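Local atomic coordinates of glycosyl hydrolase BlGH5_18 (Bifidobacterium longum subsp. infantis, PDB entry 7LQX), a protein that probably hydrolyses glycosidic bonds in N-glycan-derived sugars, as a family 5 glycoside hydrolase (subfamily 18) of a gut-dwelling actinobacterium. Residues A[67-72]-A[139-144]; A[71-76]-A[104-109]; A[394-399]-A[424-429]. All coordinates share one frame; numbering follows the deposited sequence.

Interaction 1: A[67-72]-A[139-144]; sequences PVWPYL and KTLVAE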
loop_
_atom_site.group_PDB
_atom_site.type_symbol
_atom_site.label_atom_id
_atom_site.label_comp_id
_atom_site.label_asym_id
_atom_site.label_seq_id
_atom_site.Cartn_x
_atom_site.Cartn_y
_atom_site.Cartn_z
ATOM N N PRO A 67 7.595 -2.748 -12.645
ATOM C CA PRO A 67 6.271 -2.217 -12.295
ATOM C C PRO A 67 5.984 -2.438 -10.815
ATOM O O PRO A 67 6.653 -3.214 -10.128
ATOM C CB PRO A 67 5.316 -3.023 -13.180
ATOM C CG PRO A 67 6.039 -4.305 -13.428
ATOM C CD PRO A 67 7.495 -3.949 -13.498
ATOM N N VAL A 68 4.969 -1.733 -10.317
ATOM C CA VAL A 68 4.615 -1.742 -8.896
ATOM C C VAL A 68 3.237 -2.374 -8.715
ATOM O O VAL A 68 2.264 -1.978 -9.368
ATOM C CB VAL A 68 4.704 -0.326 -8.303
ATOM C CG1 VAL A 68 4.122 -0.261 -6.901
ATOM C CG2 VAL A 68 6.151 0.119 -8.302
ATOM N N TRP A 69 3.162 -3.359 -7.819
ATOM C CA TRP A 69 2.016 -4.266 -7.765
ATOM C C TRP A 69 0.714 -3.579 -7.397
ATOM O O TRP A 69 -0.306 -3.847 -8.056
ATOM C CB TRP A 69 2.352 -5.406 -6.798
ATOM C CG TRP A 69 1.429 -6.575 -6.794
ATOM C CD1 TRP A 69 0.369 -6.810 -7.624
ATOM C CD2 TRP A 69 1.484 -7.669 -5.884
ATOM N NE1 TRP A 69 -0.228 -8.010 -7.294
ATOM C CE2 TRP A 69 0.441 -8.552 -6.224
ATOM C CE3 TRP A 69 2.339 -8.009 -4.829
ATOM C CZ2 TRP A 69 0.224 -9.745 -5.538
ATOM C CZ3 TRP A 69 2.121 -9.192 -4.153
ATOM C CH2 TRP A 69 1.072 -10.045 -4.510
ATOM N N PRO A 70 0.656 -2.711 -6.379
ATOM C CA PRO A 70 -0.618 -2.043 -6.065
ATOM C C PRO A 70 -1.161 -1.187 -7.189
ATOM O O PRO A 70 -2.343 -0.835 -7.146
ATOM C CB PRO A 70 -0.307 -1.208 -4.810
ATOM C CG PRO A 70 1.188 -1.272 -4.629
ATOM C CD PRO A 70 1.678 -2.499 -5.338
ATOM N N TYR A 71 -0.341 -0.815 -8.182
ATOM C CA TYR A 71 -0.858 -0.066 -9.324
ATOM C C TYR A 71 -1.331 -0.997 -10.434
ATOM O O TYR A 71 -2.291 -0.671 -11.146
ATOM C CB TYR A 71 0.184 0.914 -9.893
ATOM C CG TYR A 71 0.944 1.717 -8.852
ATOM C CD1 TYR A 71 0.381 2.036 -7.621
ATOM C CD2 TYR A 71 2.234 2.136 -9.102
ATOM C CE1 TYR A 71 1.106 2.736 -6.669
ATOM C CE2 TYR A 71 2.956 2.833 -8.163
ATOM C CZ TYR A 71 2.387 3.138 -6.954
ATOM O OH TYR A 71 3.136 3.827 -6.031
ATOM N N LEU A 72 -0.685 -2.164 -10.569
ATOM C CA LEU A 72 -1.087 -3.145 -11.565
ATOM C C LEU A 72 -2.376 -3.855 -11.172
ATOM O O LEU A 72 -3.190 -4.197 -12.037
ATOM C CB LEU A 72 -0.006 -4.216 -11.734
ATOM C CG LEU A 72 1.270 -3.893 -12.502
ATOM C CD1 LEU A 72 2.237 -5.063 -12.366
ATOM C CD2 LEU A 72 0.964 -3.623 -13.959
ATOM N N LYS A 139 -1.455 -15.532 -10.838
ATOM C CA LYS A 139 -1.360 -16.167 -12.145
ATOM C C LYS A 139 -2.095 -15.357 -13.199
ATOM O O LYS A 139 -1.618 -15.219 -14.330
ATOM C CB LYS A 139 -1.912 -17.586 -12.075
ATOM C CG LYS A 139 -1.035 -18.548 -11.305
ATOM C CD LYS A 139 -1.631 -19.953 -11.286
ATOM C CE LYS A 139 -1.806 -20.494 -12.699
ATOM N NZ LYS A 139 -2.082 -21.960 -12.729
ATOM N N THR A 140 -3.258 -14.809 -12.848
ATOM C CA THR A 140 -3.998 -13.977 -13.790
ATOM C C THR A 140 -3.187 -12.752 -14.199
ATOM O O THR A 140 -3.137 -12.406 -15.385
ATOM C CB THR A 140 -5.344 -13.577 -13.183
ATOM O OG1 THR A 140 -6.070 -14.760 -12.824
ATOM C CG2 THR A 140 -6.153 -12.782 -14.174
ATOM N N LEU A 141 -2.542 -12.084 -13.235
ATOM C CA LEU A 141 -1.717 -10.924 -13.570
ATOM C C LEU A 141 -0.530 -11.318 -14.449
ATOM O O LEU A 141 -0.232 -10.648 -15.444
ATOM C CB LEU A 141 -1.250 -10.201 -12.304
ATOM C CG LEU A 141 -0.402 -8.957 -12.596
ATOM C CD1 LEU A 141 -1.185 -7.945 -13.444
ATOM C CD2 LEU A 141 0.096 -8.322 -11.313
ATOM N N VAL A 142 0.175 -12.397 -14.093
ATOM C CA VAL A 142 1.282 -12.842 -14.936
ATOM C C VAL A 142 0.791 -13.095 -16.359
ATOM O O VAL A 142 1.417 -12.666 -17.333
ATOM C CB VAL A 142 1.969 -14.091 -14.354
ATOM C CG1 VAL A 142 3.068 -14.580 -15.299
ATOM C CG2 VAL A 142 2.550 -13.825 -12.993
ATOM N N ALA A 143 -0.333 -13.805 -16.500
ATOM C CA ALA A 143 -0.833 -14.130 -17.833
ATOM C C ALA A 143 -1.208 -12.875 -18.609
ATOM O O ALA A 143 -0.914 -12.764 -19.805
ATOM C CB ALA A 143 -2.031 -15.076 -17.738
ATOM N N GLU A 144 -1.863 -11.917 -17.953
ATOM C CA GLU A 144 -2.293 -10.712 -18.655
ATOM C C GLU A 144 -1.093 -9.865 -19.057
ATOM O O GLU A 144 -0.997 -9.405 -20.201
ATOM C CB GLU A 144 -3.243 -9.906 -17.772
ATOM C CG GLU A 144 -4.543 -10.612 -17.462
#
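The indole of Trp69 meets the isobutyl group of Leu141 at a slant. Methyl CD2 of Leu141 lies 4.0 Å from CD1 of Trp69, and it is equally close to NE1 of the same ring. The indole also makes an edge-to-face contact with Phe106, and its NE1 donates a hydrogen bond to Gln73 OE1. That bond helps to fix the rotation of the ring. Nearby, the ring of Tyr71 carries Val68 CG1 over one face, toward the rim.

The same Leu141 methyl has a second partner. It sits 4.0 Å from Leu72 CD1 and 4.1 Å from Leu72 CB, and the two leucine side chains cross at about a right angle. CD2 therefore touches both the indole and Leu72. The first torsion of Leu141 places CG trans to the backbone N (chi1 -179°), which carries CD2 to Trp69 and Leu72.

The fold is the (beta/alpha)8 barrel of family 5. Helix 132-149 lies in the chain between strands 100-104 and 155-159, and the short helix 69-72 belongs to the loop after strand 62-65. The contact joins this loop helix to helix 132-149. Val68 holds the N-cap position, and its O accepts from both Tyr71 N and Leu72 N. Leu72 also packs on Ala83 and Ile84 of helix 81-96, and Leu141 also touches Phe106.

Interaction 2: A[71-76]-A[104-109]; sequences YLQPNR and DVFQGH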
loop_
_atom_site.group_PDB
_atom_site.type_symbol
_atom_site.label_atom_id
_atom_site.label_comp_id
_atom_site.label_asym_id
_atom_site.label_seq_id
_atom_site.Cartn_x
_atom_site.Cartn_y
_atom_site.Cartn_z
ATOM N N TYR A 71 -0.341 -0.815 -8.182
ATOM C CA TYR A 71 -0.858 -0.066 -9.324
ATOM C C TYR A 71 -1.331 -0.997 -10.434
ATOM O O TYR A 71 -2.291 -0.671 -11.146
ATOM C CB TYR A 71 0.184 0.914 -9.893
ATOM C CG TYR A 71 0.944 1.717 -8.852
ATOM C CD1 TYR A 71 0.381 2.036 -7.621
ATOM C CD2 TYR A 71 2.234 2.136 -9.102
ATOM C CE1 TYR A 71 1.106 2.736 -6.669
ATOM C CE2 TYR A 71 2.956 2.833 -8.163
ATOM C CZ TYR A 71 2.387 3.138 -6.954
ATOM O OH TYR A 71 3.136 3.827 -6.031
ATOM N N LEU A 72 -0.685 -2.164 -10.569
ATOM C CA LEU A 72 -1.087 -3.145 -11.565
ATOM C C LEU A 72 -2.376 -3.855 -11.172
ATOM O O LEU A 72 -3.190 -4.197 -12.037
ATOM C CB LEU A 72 -0.006 -4.216 -11.734
ATOM C CG LEU A 72 1.270 -3.893 -12.502
ATOM C CD1 LEU A 72 2.237 -5.063 -12.366
ATOM C CD2 LEU A 72 0.964 -3.623 -13.959
ATOM N N GLN A 73 -2.554 -4.141 -9.883
ATOM C CA GLN A 73 -3.634 -5.010 -9.405
ATOM C C GLN A 73 -4.170 -4.451 -8.094
ATOM O O GLN A 73 -3.970 -5.021 -7.015
ATOM C CB GLN A 73 -3.113 -6.435 -9.242
ATOM C CG GLN A 73 -4.173 -7.495 -9.103
ATOM C CD GLN A 73 -3.583 -8.881 -9.226
ATOM O OE1 GLN A 73 -2.510 -9.158 -8.691
ATOM N NE2 GLN A 73 -4.274 -9.753 -9.949
ATOM N N PRO A 74 -4.858 -3.311 -8.159
ATOM C CA PRO A 74 -5.279 -2.625 -6.927
ATOM C C PRO A 74 -6.373 -3.345 -6.168
ATOM O O PRO A 74 -6.541 -3.091 -4.971
ATOM C CB PRO A 74 -5.750 -1.254 -7.437
ATOM C CG PRO A 74 -6.150 -1.511 -8.862
ATOM C CD PRO A 74 -5.181 -2.535 -9.370
ATOM N N ASN A 75 -7.116 -4.222 -6.833
ATOM C CA ASN A 75 -8.090 -5.124 -6.237
ATOM C C ASN A 75 -7.737 -6.498 -6.784
ATOM O O ASN A 75 -7.199 -6.609 -7.891
ATOM C CB ASN A 75 -9.513 -4.696 -6.636
ATOM C CG ASN A 75 -10.593 -5.651 -6.134
ATOM O OD1 ASN A 75 -10.842 -6.688 -6.745
ATOM N ND2 ASN A 75 -11.261 -5.290 -5.054
ATOM N N ARG A 76 -8.020 -7.542 -6.002
ATOM C CA ARG A 76 -7.603 -8.885 -6.387
ATOM C C ARG A 76 -8.058 -9.237 -7.796
ATOM O O ARG A 76 -7.333 -9.912 -8.530
ATOM C CB ARG A 76 -8.117 -9.910 -5.375
ATOM C CG ARG A 76 -7.792 -11.351 -5.716
ATOM C CD ARG A 76 -8.005 -12.283 -4.538
ATOM N NE ARG A 76 -9.336 -12.234 -3.936
ATOM C CZ ARG A 76 -10.395 -12.896 -4.386
ATOM N NH1 ARG A 76 -10.315 -13.658 -5.469
ATOM N NH2 ARG A 76 -11.543 -12.801 -3.736
ATOM N N ASP A 104 10.228 -7.702 -14.066
ATOM C CA ASP A 104 9.866 -8.376 -12.824
ATOM C C ASP A 104 8.394 -8.083 -12.539
ATOM O O ASP A 104 7.990 -6.913 -12.545
ATOM C CB ASP A 104 10.684 -7.853 -11.642
ATOM C CG ASP A 104 12.055 -8.481 -11.532
ATOM O OD1 ASP A 104 12.790 -8.534 -12.537
ATOM O OD2 ASP A 104 12.412 -8.901 -10.408
ATOM N N VAL A 105 7.601 -9.122 -12.245
ATOM C CA VAL A 105 6.150 -8.927 -12.211
ATOM C C VAL A 105 5.683 -8.290 -10.903
ATOM O O VAL A 105 4.913 -7.324 -10.936
ATOM C CB VAL A 105 5.368 -10.216 -12.512
ATOM C CG1 VAL A 105 3.858 -9.941 -12.428
ATOM C CG2 VAL A 105 5.741 -10.760 -13.873
ATOM N N PHE A 106 6.087 -8.840 -9.742
ATOM C CA PHE A 106 5.503 -8.476 -8.445
ATOM C C PHE A 106 6.496 -7.731 -7.559
ATOM O O PHE A 106 7.322 -8.352 -6.885
ATOM C CB PHE A 106 5.005 -9.712 -7.684
ATOM C CG PHE A 106 3.917 -10.471 -8.384
ATOM C CD1 PHE A 106 2.622 -9.988 -8.413
ATOM C CD2 PHE A 106 4.188 -11.683 -9.008
ATOM C CE1 PHE A 106 1.621 -10.697 -9.062
ATOM C CE2 PHE A 106 3.188 -12.389 -9.657
ATOM C CZ PHE A 106 1.914 -11.894 -9.692
ATOM N N GLN A 107 6.371 -6.405 -7.519
ATOM C CA GLN A 107 7.065 -5.564 -6.542
ATOM C C GLN A 107 5.970 -4.909 -5.708
ATOM O O GLN A 107 5.354 -3.949 -6.173
ATOM C CB GLN A 107 7.942 -4.507 -7.211
ATOM C CG GLN A 107 9.247 -5.054 -7.767
ATOM C CD GLN A 107 9.032 -6.009 -8.918
ATOM O OE1 GLN A 107 9.397 -7.181 -8.842
ATOM N NE2 GLN A 107 8.447 -5.512 -9.994
ATOM N N GLY A 108 5.708 -5.398 -4.491
ATOM C CA GLY A 108 6.527 -6.364 -3.791
ATOM C C GLY A 108 7.486 -5.643 -2.876
ATOM O O GLY A 108 7.073 -4.985 -1.921
ATOM N N HIS A 109 8.775 -5.700 -3.193
ATOM C CA HIS A 109 9.789 -5.086 -2.351
ATOM C C HIS A 109 10.835 -4.392 -3.210
ATOM O O HIS A 109 11.410 -5.012 -4.109
ATOM C CB HIS A 109 10.501 -6.119 -1.472
ATOM C CG HIS A 109 11.444 -5.497 -0.500
ATOM N ND1 HIS A 109 11.005 -4.887 0.654
ATOM C CD2 HIS A 109 12.786 -5.321 -0.535
ATOM C CE1 HIS A 109 12.042 -4.397 1.307
ATOM N NE2 HIS A 109 13.134 -4.641 0.606
#
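Leu72 and Gln73 reach toward Val105 and Phe106 across a wide backbone gap, with the CA atoms of Leu72 and Phe106 9.0 Å apart.

Leu72 touches the main chain of the loop 104-109. Its CD1 comes 3.8 Å from Val105 O. Gln73, the first residue to leave helical geometry after helix 69-72, approaches the Phe106 ring from the edge, near the ring plane, with OE1 4.4 Å from CE1. Its side chain is stretched out. CG lies opposite the backbone N (chi1 -165°) and the next torsion is also extended, which carries OE1 to the ring edge. The amide is held by other partners: OE1 is taken by Trp69 NE1, and NE2 donates to Ala137 O in helix 132-149. One face of the Phe106 ring is covered by Val105 CG1, which lies 3.7 Å above its centre.

Gln107 braces the loop. Its NE2 donates to Asp104 O at 2.9 Å with a nearly straight N-H (169°), although the donor stands well above the carbonyl plane. NE2 also bonds Pro67 O, while OE1 accepts from Asn162 N. Asn162 follows strand 155-159 and begins an Asn-Glu pair, consistent with the strand-4 motif of clan GH-A barrels. At the far end of 71-76, Arg76 forms a salt bridge with Asp323 of the second subunit.

Across the two segments the touch is light van der Waals contact, carbon against oxygen in both cases. The buried amide of Gln73 finds its hydrogen bonds with third partners, so what passes directly between 71-76 and 104-109 is packing alone.

Interaction 3: A[394-399]-A[424-429]; sequences MRLHAE and RLETDD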
loop_
_atom_site.group_PDB
_atom_site.type_symbol
_atom_site.label_atom_id
_atom_site.label_comp_id
_atom_site.label_asym_id
_atom_site.label_seq_id
_atom_site.Cartn_x
_atom_site.Cartn_y
_atom_site.Cartn_z
HETATM N N MSE A 394 37.187 -18.861 -0.220
HETATM C CA MSE A 394 37.960 -17.626 -0.334
HETATM C C MSE A 394 39.463 -17.893 -0.307
HETATM O O MSE A 394 40.231 -17.232 -1.016
HETATM C CB MSE A 394 37.563 -16.624 0.763
HETATM C CG MSE A 394 36.174 -16.044 0.581
HETATM SE SE MSE A 394 36.119 -14.931 -1.004
HETATM C CE MSE A 394 34.197 -14.778 -1.131
ATOM N N ARG A 395 39.891 -18.859 0.508
ATOM C CA ARG A 395 41.315 -19.173 0.590
ATOM C C ARG A 395 41.812 -19.782 -0.716
ATOM O O ARG A 395 42.850 -19.373 -1.249
ATOM C CB ARG A 395 41.571 -20.132 1.749
ATOM C CG ARG A 395 43.031 -20.213 2.142
ATOM C CD ARG A 395 43.336 -21.476 2.915
ATOM N NE ARG A 395 43.438 -22.622 2.013
ATOM C CZ ARG A 395 42.541 -23.606 1.917
ATOM N NH1 ARG A 395 41.450 -23.617 2.676
ATOM N NH2 ARG A 395 42.741 -24.587 1.051
ATOM N N LEU A 396 41.077 -20.767 -1.243
ATOM C CA LEU A 396 41.432 -21.369 -2.521
ATOM C C LEU A 396 41.412 -20.341 -3.645
ATOM O O LEU A 396 42.265 -20.378 -4.541
ATOM C CB LEU A 396 40.477 -22.521 -2.820
ATOM C CG LEU A 396 40.732 -23.772 -1.981
ATOM C CD1 LEU A 396 39.523 -24.701 -2.062
ATOM C CD2 LEU A 396 42.002 -24.488 -2.422
ATOM N N HIS A 397 40.448 -19.420 -3.616
ATOM C CA HIS A 397 40.410 -18.330 -4.588
ATOM C C HIS A 397 41.680 -17.491 -4.520
ATOM O O HIS A 397 42.315 -17.228 -5.547
ATOM C CB HIS A 397 39.160 -17.484 -4.319
ATOM C CG HIS A 397 39.148 -16.165 -5.021
ATOM N ND1 HIS A 397 38.975 -16.047 -6.382
ATOM C CD2 HIS A 397 39.262 -14.902 -4.546
ATOM C CE1 HIS A 397 39.004 -14.769 -6.718
ATOM N NE2 HIS A 397 39.177 -14.054 -5.622
ATOM N N ALA A 398 42.065 -17.062 -3.313
ATOM C CA ALA A 398 43.262 -16.240 -3.158
ATOM C C ALA A 398 44.507 -16.970 -3.639
ATOM O O ALA A 398 45.448 -16.335 -4.137
ATOM C CB ALA A 398 43.424 -15.821 -1.693
ATOM N N GLU A 399 44.538 -18.293 -3.491
ATOM C CA GLU A 399 45.686 -19.088 -3.908
ATOM C C GLU A 399 45.749 -19.297 -5.411
ATOM O O GLU A 399 46.783 -19.758 -5.910
ATOM C CB GLU A 399 45.642 -20.447 -3.210
ATOM C CG GLU A 399 45.829 -20.341 -1.712
ATOM C CD GLU A 399 45.604 -21.647 -0.981
ATOM O OE1 GLU A 399 45.285 -22.672 -1.629
ATOM O OE2 GLU A 399 45.752 -21.641 0.261
ATOM N N ARG A 424 40.722 -31.761 -7.279
ATOM C CA ARG A 424 41.021 -31.660 -5.860
ATOM C C ARG A 424 39.742 -31.289 -5.129
ATOM O O ARG A 424 39.014 -30.393 -5.564
ATOM C CB ARG A 424 42.087 -30.596 -5.568
ATOM C CG ARG A 424 42.202 -30.258 -4.082
ATOM C CD ARG A 424 43.593 -29.755 -3.698
ATOM N NE ARG A 424 43.940 -28.507 -4.371
ATOM C CZ ARG A 424 44.279 -27.373 -3.757
ATOM N NH1 ARG A 424 44.339 -27.293 -2.432
ATOM N NH2 ARG A 424 44.578 -26.310 -4.485
ATOM N N LEU A 425 39.483 -31.961 -4.015
ATOM C CA LEU A 425 38.315 -31.691 -3.190
ATOM C C LEU A 425 38.765 -31.312 -1.790
ATOM O O LEU A 425 39.708 -31.899 -1.253
ATOM C CB LEU A 425 37.437 -32.936 -3.094
ATOM C CG LEU A 425 36.766 -33.386 -4.393
ATOM C CD1 LEU A 425 36.162 -34.763 -4.218
ATOM C CD2 LEU A 425 35.717 -32.370 -4.827
ATOM N N GLU A 426 38.066 -30.357 -1.187
ATOM C CA GLU A 426 38.326 -29.952 0.190
ATOM C C GLU A 426 37.047 -30.091 1.002
ATOM O O GLU A 426 36.022 -29.496 0.657
ATOM C CB GLU A 426 38.844 -28.516 0.240
ATOM C CG GLU A 426 39.141 -28.039 1.642
ATOM C CD GLU A 426 39.963 -26.779 1.659
ATOM O OE1 GLU A 426 40.890 -26.667 0.825
ATOM O OE2 GLU A 426 39.683 -25.905 2.502
ATOM N N THR A 427 37.108 -30.856 2.085
ATOM C CA THR A 427 35.937 -31.063 2.924
ATOM C C THR A 427 35.909 -30.057 4.076
ATOM O O THR A 427 36.934 -29.509 4.480
ATOM C CB THR A 427 35.909 -32.494 3.469
ATOM O OG1 THR A 427 37.130 -32.768 4.161
ATOM C CG2 THR A 427 35.742 -33.499 2.334
ATOM N N ASP A 428 34.717 -29.840 4.617
ATOM C CA ASP A 428 34.523 -28.846 5.670
ATOM C C ASP A 428 34.515 -29.568 7.010
ATOM O O ASP A 428 33.465 -29.952 7.528
ATOM C CB ASP A 428 33.226 -28.078 5.469
ATOM C CG ASP A 428 33.166 -26.822 6.314
ATOM O OD1 ASP A 428 34.238 -26.369 6.777
ATOM O OD2 ASP A 428 32.056 -26.280 6.509
ATOM N N ASP A 429 35.698 -29.705 7.596
ATOM C CA ASP A 429 35.887 -30.648 8.688
ATOM C C ASP A 429 35.303 -30.160 10.006
ATOM O O ASP A 429 34.904 -30.985 10.838
ATOM C CB ASP A 429 37.381 -30.941 8.835
ATOM C CG ASP A 429 37.972 -31.581 7.585
ATOM O OD1 ASP A 429 37.201 -32.188 6.815
ATOM O OD2 ASP A 429 39.200 -31.473 7.371
HETATM O O HOH W 1 45.191 -25.024 -0.535
HETATM O O HOH W 2 45.875 -23.948 -3.886
#
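Arg395 grips Glu426 end-on with two hydrogen bonds. NH2 meets OE1 at 2.8 Å and NH1 meets OE2 at 2.9 Å, both almost straight. Each oxygen uses its syn lone pair, and the guanidinium and carboxylate planes are 10° apart, nearly coplanar. Beside this salt bridge, Leu396 CD1 lies 3.8 Å from Glu426 OE1. Leu396 CD2 rests 3.7 Å from Arg424 NH1.

The Arg395 chain bends at its third torsion (chi3 78°), which leaves NE turned to Glu399. NE bonds Glu399 OE2 at 3.1 Å, from above the carboxylate plane. One water accepts from both Arg395 NH2 and Arg424 NH1 and donates to Glu399 OE1. A second water links Glu399 OE1 to Arg424 NH2. Glu426 OE2 has another partner in Arg392. A leucine in place of Arg395 would probably leave Glu426 OE1 and Glu399 OE2 without their cation, and the Glu426 carboxylate, still met by Arg392, less firmly fixed in rotation.

Helix 388-399 lies between strands 365-369 and 403-407 in a beta-alpha-beta crossover. The axes of 394-399 and 424-426 come within 11.7 Å, their N-to-C directions 143° apart, nearer antiparallel than parallel. Strand 424-426 pairs with 365-369 at one edge of the small parallel sheet, while Met394 (a selenomethionine) packs on helix 248-264.

In the fold
Interactions 1 and 2 are buried and share Leu72 and helix 69-72, with centres about 5 Å apart. They also meet directly: Trp69 N lies 2.8 Å from Gln107 O, a probable hydrogen bond. Both belong to the barrel, near the second subunit. Interaction 1 joins the short helix to an outer helix by methyl and ring packing; interaction 2 joins it and the following turn to a strand-end loop, setting carbon against oxygen without a bond. Interaction 3 lies on the opposite side of the chain's centre, with its centre about 44 Å from that of interaction 1. It is only partly buried and belongs to the small three-stranded sheet region. There, salt bridges and waters dominate.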